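Local atomic coordinates of uncharacterized protein YhfS (Escherichia coli, PDB entry 4J8L), a protein that is of unknown function but carries covalently bound pyridoxal 5'-phosphate and is probably an enzyme, possibly with cysteine synthase-like activity. Residues A[46-50]-A[51-55]; A[211-214]-A[215-219]; A[225-228]-A[229-233]. All coordinates share one frame; numbering follows the deposited sequence.

Contact 1: A[46-50]-A[51-55]; sequences LNQPR and VTQRV. With ACY (acetic acid), chain D.
The guanidinium groups of Arg-50 and Arg-54, one helical turn apart, both meet a bound acetate at their edges. The acetate probably comes from the crystallisation liquor. Arg-50 NE gives its O atom a nearly straight bond (2.6 Å, 171°). Arg-54 NE reaches OXT less squarely (3.2 Å, 144°). The acetate methyl lies at the edge of the Arg-54 guanidinium. Arg-50 NE and Arg-54 NE are 6.8 Å apart, and the carboxylate group probably offsets their like charges. Arg-54 also forms a salt bridge with Glu-33 and a hydrogen bond to His-28 O.

The amides of Gln-48 and Gln-53 are steeply inclined to each other. Gln-48 OE1 rests beside Gln-53 CB at 3.6 Å, and its NE2 passes Thr-52 CG2 on the way to Glu-56. The Gln-53 side chain has two conformers. In the one described, its amide lies across the two methyls of Leu-46, and a water bridges Gln-53 OE1 and Arg-50 O.

Pro-49 is the N-cap, and its O accepts Gln-53 N at 3.1 Å. The proline ring and Thr-52 run side by side, with Pro-49 CB 3.4 Å from Thr-52 OG1. A chi1 of -60° sets that hydroxyl beside the backbone N, and the hydroxyl hydrogen-bonds to Ile-227 O. The carboxylate of Asp-39 accepts the N-H groups of Arg-50 and Val-51. The end of the loop and the first turn of helix 50-62 meet here. The helix packs against helix 229-261: Val-51 touches Leu-233, while Thr-52 and Val-55 meet Ala-232.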
ATOM      1  N   LEU A  46     -23.205  -1.377 -19.125  1.00 16.81           N
ATOM      2  CA  LEU A  46     -22.088  -1.359 -18.171  1.00 19.29           C
ATOM      3  C   LEU A  46     -21.076  -0.237 -18.413  1.00 17.73           C
ATOM      4  O   LEU A  46     -20.450   0.237 -17.465  1.00 16.91           O
ATOM      5  CB  LEU A  46     -21.334  -2.690 -18.181  1.00 16.09           C
ATOM      6  CG  LEU A  46     -22.099  -3.957 -17.797  1.00 19.48           C
ATOM      7  CD1 LEU A  46     -21.150  -5.164 -17.825  1.00 17.41           C
ATOM      8  CD2 LEU A  46     -22.732  -3.791 -16.437  1.00 23.04           C
ATOM      9  N   ASN A  47     -20.910   0.156 -19.676  1.00 15.51           N
ATOM     10  CA  ASN A  47     -19.866   1.085 -20.099  1.00 17.19           C
ATOM     11  C   ASN A  47     -18.489   0.623 -19.640  1.00 16.56           C
ATOM     12  O   ASN A  47     -17.651   1.439 -19.243  1.00 17.71           O
ATOM     13  CB  ASN A  47     -20.129   2.500 -19.588  1.00 15.07           C
ATOM     14  CG  ASN A  47     -19.453   3.567 -20.443  1.00 14.84           C
ATOM     15  OD1 ASN A  47     -19.480   3.504 -21.674  1.00 17.64           O
ATOM     16  ND2 ASN A  47     -18.872   4.566 -19.790  1.00 16.16           N
ATOM     17  N   GLN A  48     -18.273  -0.690 -19.677  1.00 15.15           N
ATOM     18  CA  GLN A  48     -16.990  -1.298 -19.328  1.00 14.86           C
ATOM     19  C   GLN A  48     -17.099  -2.763 -19.733  1.00 15.25           C
ATOM     20  O   GLN A  48     -18.180  -3.234 -20.053  1.00 14.69           O
ATOM     21  CB  GLN A  48     -16.720  -1.203 -17.817  1.00 16.92           C
ATOM     22  CG  GLN A  48     -17.776  -1.916 -16.992  1.00 15.51           C
ATOM     23  CD  GLN A  48     -17.496  -1.958 -15.494  1.00 15.04           C
ATOM     24  OE1 GLN A  48     -18.411  -2.195 -14.698  1.00 19.89           O
ATOM     25  NE2 GLN A  48     -16.240  -1.735 -15.100  1.00 16.10           N
ATOM     26  N   PRO A  49     -15.982  -3.487 -19.732  1.00 13.69           N
ATOM     27  CA  PRO A  49     -16.063  -4.921 -20.047  1.00 12.04           C
ATOM     28  C   PRO A  49     -16.862  -5.709 -19.031  1.00 13.28           C
ATOM     29  O   PRO A  49     -16.865  -5.385 -17.836  1.00 15.80           O
ATOM     30  CB  PRO A  49     -14.586  -5.356 -20.021  1.00 14.08           C
ATOM     31  CG  PRO A  49     -13.854  -4.131 -20.458  1.00 16.98           C
ATOM     32  CD  PRO A  49     -14.590  -2.995 -19.780  1.00 14.54           C
ATOM     33  N   ARG A  50     -17.573  -6.727 -19.517  1.00 17.22           N
ATOM     34  CA  ARG A  50     -18.333  -7.591 -18.634  1.00 18.25           C
ATOM     35  C   ARG A  50     -17.406  -8.260 -17.623  1.00 20.46           C
ATOM     36  O   ARG A  50     -17.755  -8.395 -16.453  1.00 17.47           O
ATOM     37  CB  ARG A  50     -19.084  -8.655 -19.441  1.00 21.08           C
ATOM     38  CG  ARG A  50     -20.144  -8.099 -20.396  1.00 23.07           C
ATOM     39  CD  ARG A  50     -20.767  -9.214 -21.240  1.00 28.78           C
ATOM     40  NE  ARG A  50     -19.737  -9.925 -22.003  1.00 36.30           N
ATOM     41  CZ  ARG A  50     -19.298  -9.561 -23.205  1.00 35.06           C
ATOM     42  NH1 ARG A  50     -19.806  -8.499 -23.814  1.00 38.36           N
ATOM     43  NH2 ARG A  50     -18.359 -10.274 -23.811  1.00 39.27           N
ATOM     44  N   VAL A  51     -16.221  -8.682 -18.071  1.00 16.37           N
ATOM     45  CA  VAL A  51     -15.288  -9.338 -17.162  1.00 15.54           C
ATOM     46  C   VAL A  51     -14.754  -8.367 -16.105  1.00 15.37           C
ATOM     47  O   VAL A  51     -14.552  -8.733 -14.946  1.00 14.24           O
ATOM     48  CB  VAL A  51     -14.134 -10.009 -17.936  1.00 15.94           C
ATOM     49  CG1 VAL A  51     -13.028 -10.442 -16.973  1.00 18.17           C
ATOM     50  CG2 VAL A  51     -14.663 -11.186 -18.729  1.00 21.79           C
ATOM     51  N   THR A  52     -14.574  -7.107 -16.489  1.00 12.94           N
ATOM     52  CA  THR A  52     -14.121  -6.102 -15.530  1.00 13.44           C
ATOM     53  C   THR A  52     -15.157  -5.899 -14.421  1.00 13.23           C
ATOM     54  O   THR A  52     -14.798  -5.825 -13.243  1.00 14.33           O
ATOM     55  CB  THR A  52     -13.756  -4.790 -16.238  1.00 13.50           C
ATOM     56  OG1 THR A  52     -12.708  -5.064 -17.181  1.00 13.29           O
ATOM     57  CG2 THR A  52     -13.256  -3.731 -15.227  1.00 14.14           C
ATOM     58  N   GLN A  53     -16.434  -5.837 -14.796  0.50 14.31           N
ATOM     59  CA  GLN A  53     -17.488  -5.753 -13.793  0.50 14.42           C
ATOM     60  C   GLN A  53     -17.388  -6.934 -12.835  0.50 16.16           C
ATOM     61  O   GLN A  53     -17.399  -6.750 -11.620  0.50 15.88           O
ATOM     62  CB  GLN A  53     -18.882  -5.719 -14.420  0.50 16.79           C
ATOM     63  CG  GLN A  53     -19.980  -5.626 -13.361  0.50 20.53           C
ATOM     64  CD  GLN A  53     -21.385  -5.800 -13.908  0.50 24.02           C
ATOM     65  OE1 GLN A  53     -21.637  -6.629 -14.785  0.50 22.10           O
ATOM     66  NE2 GLN A  53     -22.317  -5.015 -13.381  0.50 31.63           N
ATOM     67  N   ARG A  54     -17.270  -8.142 -13.386  1.00 16.31           N
ATOM     68  CA  ARG A  54     -17.214  -9.342 -12.553  1.00 16.42           C
ATOM     69  C   ARG A  54     -16.044  -9.276 -11.573  1.00 15.61           C
ATOM     70  O   ARG A  54     -16.183  -9.624 -10.401  1.00 17.50           O
ATOM     71  CB  ARG A  54     -17.079 -10.606 -13.404  1.00 20.33           C
ATOM     72  CG  ARG A  54     -18.302 -10.979 -14.185  1.00 26.73           C
ATOM     73  CD  ARG A  54     -18.093 -12.317 -14.896  1.00 34.26           C
ATOM     74  NE  ARG A  54     -19.216 -12.673 -15.753  1.00 47.30           N
ATOM     75  CZ  ARG A  54     -20.192 -13.497 -15.398  1.00 49.04           C
ATOM     76  NH1 ARG A  54     -20.182 -14.058 -14.197  1.00 47.23           N
ATOM     77  NH2 ARG A  54     -21.175 -13.768 -16.245  1.00 56.00           N
ATOM     78  N   VAL A  55     -14.884  -8.852 -12.066  1.00 14.45           N
ATOM     79  CA  VAL A  55     -13.703  -8.749 -11.219  1.00 14.98           C
ATOM     80  C   VAL A  55     -13.950  -7.741 -10.103  1.00 14.58           C
ATOM     81  O   VAL A  55     -13.594  -7.972  -8.948  1.00 17.13           O
ATOM     82  CB  VAL A  55     -12.431  -8.376 -12.032  1.00 12.73           C
ATOM     83  CG1 VAL A  55     -11.281  -7.990 -11.092  1.00 14.79           C
ATOM     84  CG2 VAL A  55     -12.015  -9.534 -12.932  1.00 12.42           C
TER
HETATM   85  C   ACY D 403     -19.198 -12.298 -19.750  1.00 51.52           C
HETATM   86  O   ACY D 403     -18.941 -12.113 -20.961  1.00 46.80           O
HETATM   87  OXT ACY D 403     -18.329 -12.351 -18.848  1.00 57.05           O
HETATM   88  CH3 ACY D 403     -20.633 -12.465 -19.351  1.00 47.69           C
HETATM   89  O   HOH W   1     -20.394  -8.751 -15.860  1.00 23.82           O

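Contact 2: A[211-214]-A[215-219]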
ATOM      1  N   ASP A 211     -22.567   3.943  -2.790  1.00 22.13           N
ATOM      2  CA  ASP A 211     -22.845   5.323  -3.183  1.00 24.52           C
ATOM      3  C   ASP A 211     -21.566   6.020  -3.671  1.00 22.40           C
ATOM      4  O   ASP A 211     -21.586   6.743  -4.665  1.00 24.44           O
ATOM      5  CB  ASP A 211     -23.604   6.119  -2.104  1.00 28.36           C
ATOM      6  CG  ASP A 211     -22.858   6.228  -0.781  1.00 29.82           C
ATOM      7  OD1 ASP A 211     -21.797   5.609  -0.597  1.00 29.78           O
ATOM      8  OD2 ASP A 211     -23.370   6.939   0.109  1.00 33.83           O
ATOM      9  N   VAL A 212     -20.448   5.754  -3.009  1.00 20.55           N
ATOM     10  CA  VAL A 212     -19.176   6.322  -3.453  1.00 20.19           C
ATOM     11  C   VAL A 212     -18.702   5.722  -4.782  1.00 20.45           C
ATOM     12  O   VAL A 212     -18.341   6.450  -5.710  1.00 19.67           O
ATOM     13  CB  VAL A 212     -18.071   6.134  -2.403  1.00 19.66           C
ATOM     14  CG1 VAL A 212     -16.761   6.736  -2.912  1.00 20.12           C
ATOM     15  CG2 VAL A 212     -18.493   6.762  -1.090  1.00 23.05           C
ATOM     16  N   ILE A 213     -18.699   4.394  -4.869  1.00 18.89           N
ATOM     17  CA  ILE A 213     -18.268   3.710  -6.085  1.00 17.33           C
ATOM     18  C   ILE A 213     -19.122   4.119  -7.287  1.00 18.57           C
ATOM     19  O   ILE A 213     -18.596   4.325  -8.383  1.00 19.16           O
ATOM     20  CB  ILE A 213     -18.310   2.183  -5.910  1.00 18.49           C
ATOM     21  CG1 ILE A 213     -17.377   1.761  -4.769  1.00 19.07           C
ATOM     22  CG2 ILE A 213     -17.918   1.461  -7.213  1.00 18.46           C
ATOM     23  CD1 ILE A 213     -15.937   2.219  -4.948  1.00 20.17           C
ATOM     24  N   ASN A 214     -20.433   4.244  -7.079  1.00 19.21           N
ATOM     25  CA  ASN A 214     -21.322   4.662  -8.156  1.00 21.55           C
ATOM     26  C   ASN A 214     -20.980   6.069  -8.648  1.00 22.45           C
ATOM     27  O   ASN A 214     -21.036   6.341  -9.848  1.00 22.27           O
ATOM     28  CB  ASN A 214     -22.795   4.603  -7.730  1.00 21.57           C
ATOM     29  CG  ASN A 214     -23.321   3.186  -7.631  1.00 25.34           C
ATOM     30  OD1 ASN A 214     -22.781   2.264  -8.241  1.00 27.81           O
ATOM     31  ND2 ASN A 214     -24.398   3.010  -6.871  1.00 33.17           N
ATOM     32  N   ARG A 215     -20.606   6.956  -7.729  1.00 20.72           N
ATOM     33  CA  ARG A 215     -20.212   8.302  -8.134  1.00 19.52           C
ATOM     34  C   ARG A 215     -18.936   8.262  -8.964  1.00 18.55           C
ATOM     35  O   ARG A 215     -18.768   9.035  -9.908  1.00 21.28           O
ATOM     36  CB  ARG A 215     -20.045   9.235  -6.927  1.00 21.40           C
ATOM     37  CG  ARG A 215     -21.374   9.619  -6.281  1.00 25.71           C
ATOM     38  CD  ARG A 215     -21.265  10.881  -5.432  1.00 31.45           C
ATOM     39  NE  ARG A 215     -20.483  10.671  -4.220  1.00 30.41           N
ATOM     40  CZ  ARG A 215     -20.987  10.203  -3.081  1.00 29.98           C
ATOM     41  NH1 ARG A 215     -22.270   9.883  -3.006  1.00 29.82           N
ATOM     42  NH2 ARG A 215     -20.207  10.045  -2.021  1.00 27.19           N
ATOM     43  N   ILE A 216     -18.038   7.351  -8.612  1.00 17.66           N
ATOM     44  CA  ILE A 216     -16.815   7.188  -9.377  1.00 16.78           C
ATOM     45  C   ILE A 216     -17.130   6.650 -10.773  1.00 17.77           C
ATOM     46  O   ILE A 216     -16.685   7.204 -11.779  1.00 18.44           O
ATOM     47  CB  ILE A 216     -15.831   6.255  -8.657  1.00 16.08           C
ATOM     48  CG1 ILE A 216     -15.336   6.908  -7.364  1.00 18.98           C
ATOM     49  CG2 ILE A 216     -14.663   5.888  -9.574  1.00 17.83           C
ATOM     50  CD1 ILE A 216     -14.413   6.026  -6.547  1.00 21.52           C
ATOM     51  N   ARG A 217     -17.921   5.585 -10.839  1.00 19.44           N
ATOM     52  CA  ARG A 217     -18.239   4.987 -12.137  1.00 22.00           C
ATOM     53  C   ARG A 217     -18.916   5.981 -13.087  1.00 19.46           C
ATOM     54  O   ARG A 217     -18.676   5.952 -14.298  1.00 18.87           O
ATOM     55  CB  ARG A 217     -19.082   3.717 -11.970  1.00 22.01           C
ATOM     56  CG  ARG A 217     -18.288   2.518 -11.446  1.00 21.45           C
ATOM     57  CD  ARG A 217     -17.311   1.961 -12.510  1.00 24.79           C
ATOM     58  NE  ARG A 217     -17.990   1.771 -13.788  1.00 25.64           N
ATOM     59  CZ  ARG A 217     -17.387   1.761 -14.973  1.00 23.03           C
ATOM     60  NH1 ARG A 217     -16.070   1.897 -15.061  1.00 19.90           N
ATOM     61  NH2 ARG A 217     -18.111   1.607 -16.076  1.00 24.39           N
ATOM     62  N   ALA A 218     -19.725   6.880 -12.532  1.00 18.38           N
ATOM     63  CA  ALA A 218     -20.433   7.868 -13.344  1.00 22.23           C
ATOM     64  C   ALA A 218     -19.495   8.836 -14.071  1.00 25.50           C
ATOM     65  O   ALA A 218     -19.887   9.426 -15.078  1.00 27.26           O
ATOM     66  CB  ALA A 218     -21.464   8.638 -12.494  1.00 23.45           C
ATOM     67  N   THR A 219     -18.267   8.994 -13.566  1.00 20.55           N
ATOM     68  CA  THR A 219     -17.296   9.905 -14.177  1.00 21.36           C
ATOM     69  C   THR A 219     -16.462   9.223 -15.245  1.00 18.08           C
ATOM     70  O   THR A 219     -15.742   9.884 -15.993  1.00 20.23           O
ATOM     71  CB  THR A 219     -16.310  10.503 -13.138  1.00 17.72           C
ATOM     72  OG1 THR A 219     -15.440   9.472 -12.650  1.00 21.41           O
ATOM     73  CG2 THR A 219     -17.075  11.128 -11.990  1.00 20.19           C
TER
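Segments 211-214 and 215-219 are one continuous run of helix 210-219, and four i to i+4 backbone bonds join them. The bond from Arg-215 N to Asp-211 O is the longest, at 3.2 Å. The bond from Arg-217 N to Ile-213 O is shorter and straighter (2.8 Å, 167°). Ile-216 N and Ala-218 N bond to the carbonyls of Val-212 and Asn-214. Further on, Ile-216 O is gripped twice, by Thr-219 N at 3.0 Å and by Thr-219 OG1 at 2.7 Å. The hydroxyl comes in on a lone pair, in the carbonyl plane.

The helix follows strand 203-208 and lies against the seven-stranded mixed sheet. In that sheet strand 203-208 runs antiparallel to both its neighbours, as in the large domain of fold-type I PLP enzymes. Ile-213 and Ile-216 meet Val-206 of this strand. Ile-213 also meets Ala-67 and Ala-69, while Ile-216 and Val-212 reach helix 74-86. Between themselves the apolar chains pack loosely: Ile-216 CD1 is 4.4 Å from Ile-213 CD1.

Arg-215 folds back along the helix. Its bend at chi3 (-70°) lays one guanidinium face over Asp-211 O, which sits 3.6 Å above the plane and near its rim. Arg-215 NH2 passes Val-212 CG2 at 3.8 Å and donates to Ala-85 O. Arg-215 NH1 stays 4.4 Å from Asp-211 OD2, beyond a salt bridge. The carboxylate of Asp-211 turns back along its own backbone and accepts a weak bond from Val-212 N. Arg-217 packs its CG near Ile-213 O, but its guanidinium leaves the helix to bond to Gln-226.

Contact 3: A[225-228]-A[229-233]; sequences SQIQ and GAQAL
Gln-231 OE1 accepts the backbone N-H of Gln-228 at 2.9 Å, and a water lies 2.7 Å from the same Gln-231 OE1. The N-H meets a lone pair in the plane of the amide. That water also lies near Gln-226 O. With chi1 at -68° and the chain extended beyond CG, Gln-231 reaches back from the first turn of the helix to the residue before it.

The amide planes of Gln-228 and Gln-231 are nearly parallel, and Gln-228 CB lies 3.7 Å from Gln-231 OE1. The far end of Gln-228 turns elsewhere, and its OE1 accepts Gly-41 N. Ile-227 crosses Gln-231 with its CG2 methyl, 3.7 Å from Gln-231 CB. A leucine in place of Gln-231 would probably leave the N-H of Gln-228 without its acceptor and the turn before the helix less firmly set.

Gln-228 O receives Ala-232 N at 2.9 Å, the first full helical bond. Gln-228 is the N-cap and Gln-231 the N3 residue. The bond from Gln-228 N to the Gln-231 side chain is thus the N3-to-N-cap half of a capping box at the start of helix 229-261, without the reciprocal bond from the Gln-228 side chain.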
ATOM      1  N   SER A 225     -10.907   5.462 -20.089  0.50 15.93           N
ATOM      2  CA  SER A 225     -11.149   5.441 -18.651  0.50 15.78           C
ATOM      3  C   SER A 225     -11.236   4.017 -18.115  0.50 15.38           C
ATOM      4  O   SER A 225     -10.969   3.771 -16.940  0.50 15.79           O
ATOM      5  CB  SER A 225     -12.453   6.179 -18.310  0.50 17.30           C
ATOM      6  OG  SER A 225     -12.349   7.581 -18.501  0.50 18.80           O
ATOM      7  N   GLN A 226     -11.621   3.087 -18.983  1.00 14.85           N
ATOM      8  CA  GLN A 226     -11.930   1.720 -18.572  1.00 13.85           C
ATOM      9  C   GLN A 226     -10.697   0.853 -18.390  1.00 14.86           C
ATOM     10  O   GLN A 226      -9.672   1.050 -19.035  1.00 16.50           O
ATOM     11  CB  GLN A 226     -12.850   1.021 -19.582  1.00 14.24           C
ATOM     12  CG  GLN A 226     -14.072   1.832 -19.988  1.00 15.53           C
ATOM     13  CD  GLN A 226     -14.824   2.430 -18.807  1.00 16.81           C
ATOM     14  OE1 GLN A 226     -14.981   1.792 -17.762  1.00 16.66           O
ATOM     15  NE2 GLN A 226     -15.290   3.665 -18.972  1.00 17.29           N
ATOM     16  N   ILE A 227     -10.831  -0.132 -17.515  1.00 13.33           N
ATOM     17  CA  ILE A 227      -9.827  -1.174 -17.375  1.00 14.05           C
ATOM     18  C   ILE A 227     -10.306  -2.371 -18.204  1.00 17.16           C
ATOM     19  O   ILE A 227     -11.439  -2.844 -18.042  1.00 15.25           O
ATOM     20  CB  ILE A 227      -9.637  -1.532 -15.890  1.00 13.48           C
ATOM     21  CG1 ILE A 227      -9.161  -0.300 -15.105  1.00 12.89           C
ATOM     22  CG2 ILE A 227      -8.652  -2.686 -15.718  1.00 15.24           C
ATOM     23  CD1 ILE A 227      -7.966   0.442 -15.753  1.00 14.33           C
ATOM     24  N   GLN A 228      -9.469  -2.850 -19.124  1.00 13.60           N
ATOM     25  CA  GLN A 228      -9.927  -3.917 -20.022  1.00 11.30           C
ATOM     26  C   GLN A 228      -9.994  -5.270 -19.307  1.00 12.79           C
ATOM     27  O   GLN A 228      -9.356  -5.453 -18.267  1.00 14.99           O
ATOM     28  CB  GLN A 228      -9.038  -4.003 -21.265  1.00 14.52           C
ATOM     29  CG  GLN A 228      -8.999  -2.703 -22.075  1.00 10.71           C
ATOM     30  CD  GLN A 228     -10.385  -2.252 -22.549  1.00 10.49           C
ATOM     31  OE1 GLN A 228     -11.277  -3.059 -22.753  1.00 14.67           O
ATOM     32  NE2 GLN A 228     -10.551  -0.945 -22.729  1.00 14.16           N
ATOM     33  N   GLY A 229     -10.786  -6.194 -19.856  1.00 14.65           N
ATOM     34  CA  GLY A 229     -11.012  -7.485 -19.231  1.00 15.79           C
ATOM     35  C   GLY A 229      -9.721  -8.210 -18.882  1.00 16.89           C
ATOM     36  O   GLY A 229      -9.583  -8.745 -17.782  1.00 16.40           O
ATOM     37  N   ALA A 230      -8.763  -8.208 -19.804  1.00 16.16           N
ATOM     38  CA  ALA A 230      -7.502  -8.918 -19.578  1.00 17.29           C
ATOM     39  C   ALA A 230      -6.721  -8.301 -18.414  1.00 16.75           C
ATOM     40  O   ALA A 230      -6.108  -9.012 -17.611  1.00 18.69           O
ATOM     41  CB  ALA A 230      -6.656  -8.935 -20.842  1.00 20.42           C
ATOM     42  N   GLN A 231      -6.734  -6.975 -18.334  1.00 15.61           N
ATOM     43  CA  GLN A 231      -6.093  -6.287 -17.218  1.00 14.37           C
ATOM     44  C   GLN A 231      -6.773  -6.645 -15.904  1.00 14.39           C
ATOM     45  O   GLN A 231      -6.117  -6.877 -14.889  1.00 12.54           O
ATOM     46  CB  GLN A 231      -6.153  -4.777 -17.408  1.00 16.32           C
ATOM     47  CG  GLN A 231      -5.320  -4.237 -18.546  1.00 18.07           C
ATOM     48  CD  GLN A 231      -5.517  -2.745 -18.687  1.00 18.02           C
ATOM     49  OE1 GLN A 231      -6.623  -2.282 -18.988  1.00 17.80           O
ATOM     50  NE2 GLN A 231      -4.460  -1.985 -18.439  1.00 17.66           N
ATOM     51  N   ALA A 232      -8.101  -6.686 -15.929  1.00 14.35           N
ATOM     52  CA  ALA A 232      -8.856  -7.012 -14.730  1.00 15.42           C
ATOM     53  C   ALA A 232      -8.516  -8.422 -14.245  1.00 14.62           C
ATOM     54  O   ALA A 232      -8.349  -8.646 -13.046  1.00 15.06           O
ATOM     55  CB  ALA A 232     -10.357  -6.882 -14.989  1.00 14.14           C
ATOM     56  N   LEU A 233      -8.436  -9.375 -15.173  1.00 13.41           N
ATOM     57  CA  LEU A 233      -8.034 -10.733 -14.813  1.00 15.50           C
ATOM     58  C   LEU A 233      -6.611 -10.768 -14.255  1.00 16.78           C
ATOM     59  O   LEU A 233      -6.321 -11.538 -13.340  1.00 17.93           O
ATOM     60  CB  LEU A 233      -8.153 -11.658 -16.016  1.00 15.32           C
ATOM     61  CG  LEU A 233      -9.612 -11.895 -16.404  1.00 20.31           C
ATOM     62  CD1 LEU A 233      -9.664 -12.577 -17.750  1.00 19.40           C
ATOM     63  CD2 LEU A 233     -10.273 -12.753 -15.334  1.00 20.47           C
TER
HETATM   64  O   HOH W   2      -7.215   0.191 -19.834  1.00 21.46           O

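How the contacts relate
The three contacts lie on the same side of the chain's centre. Contacts 1 and 3 are closest, their centres about 8 Å apart. They are two helix starts side by side, joined where Thr-52 OG1 meets Ile-227 O at 2.7 Å. Contact 2 is farther, its centre about 14 Å from contact 1 and about 17 Å from contact 3. Arg-217 spans these gaps: its NH1 is 2.9 Å from Gln-226 OE1, and its NH2 makes weak bonds to the carbonyls of Leu-46 and Asn-47. The pyridoxal phosphate is carried by Lys-196, which comes between strands 189-193 and 203-208 in the sequence. Contact 2 begins just after the second of these strands.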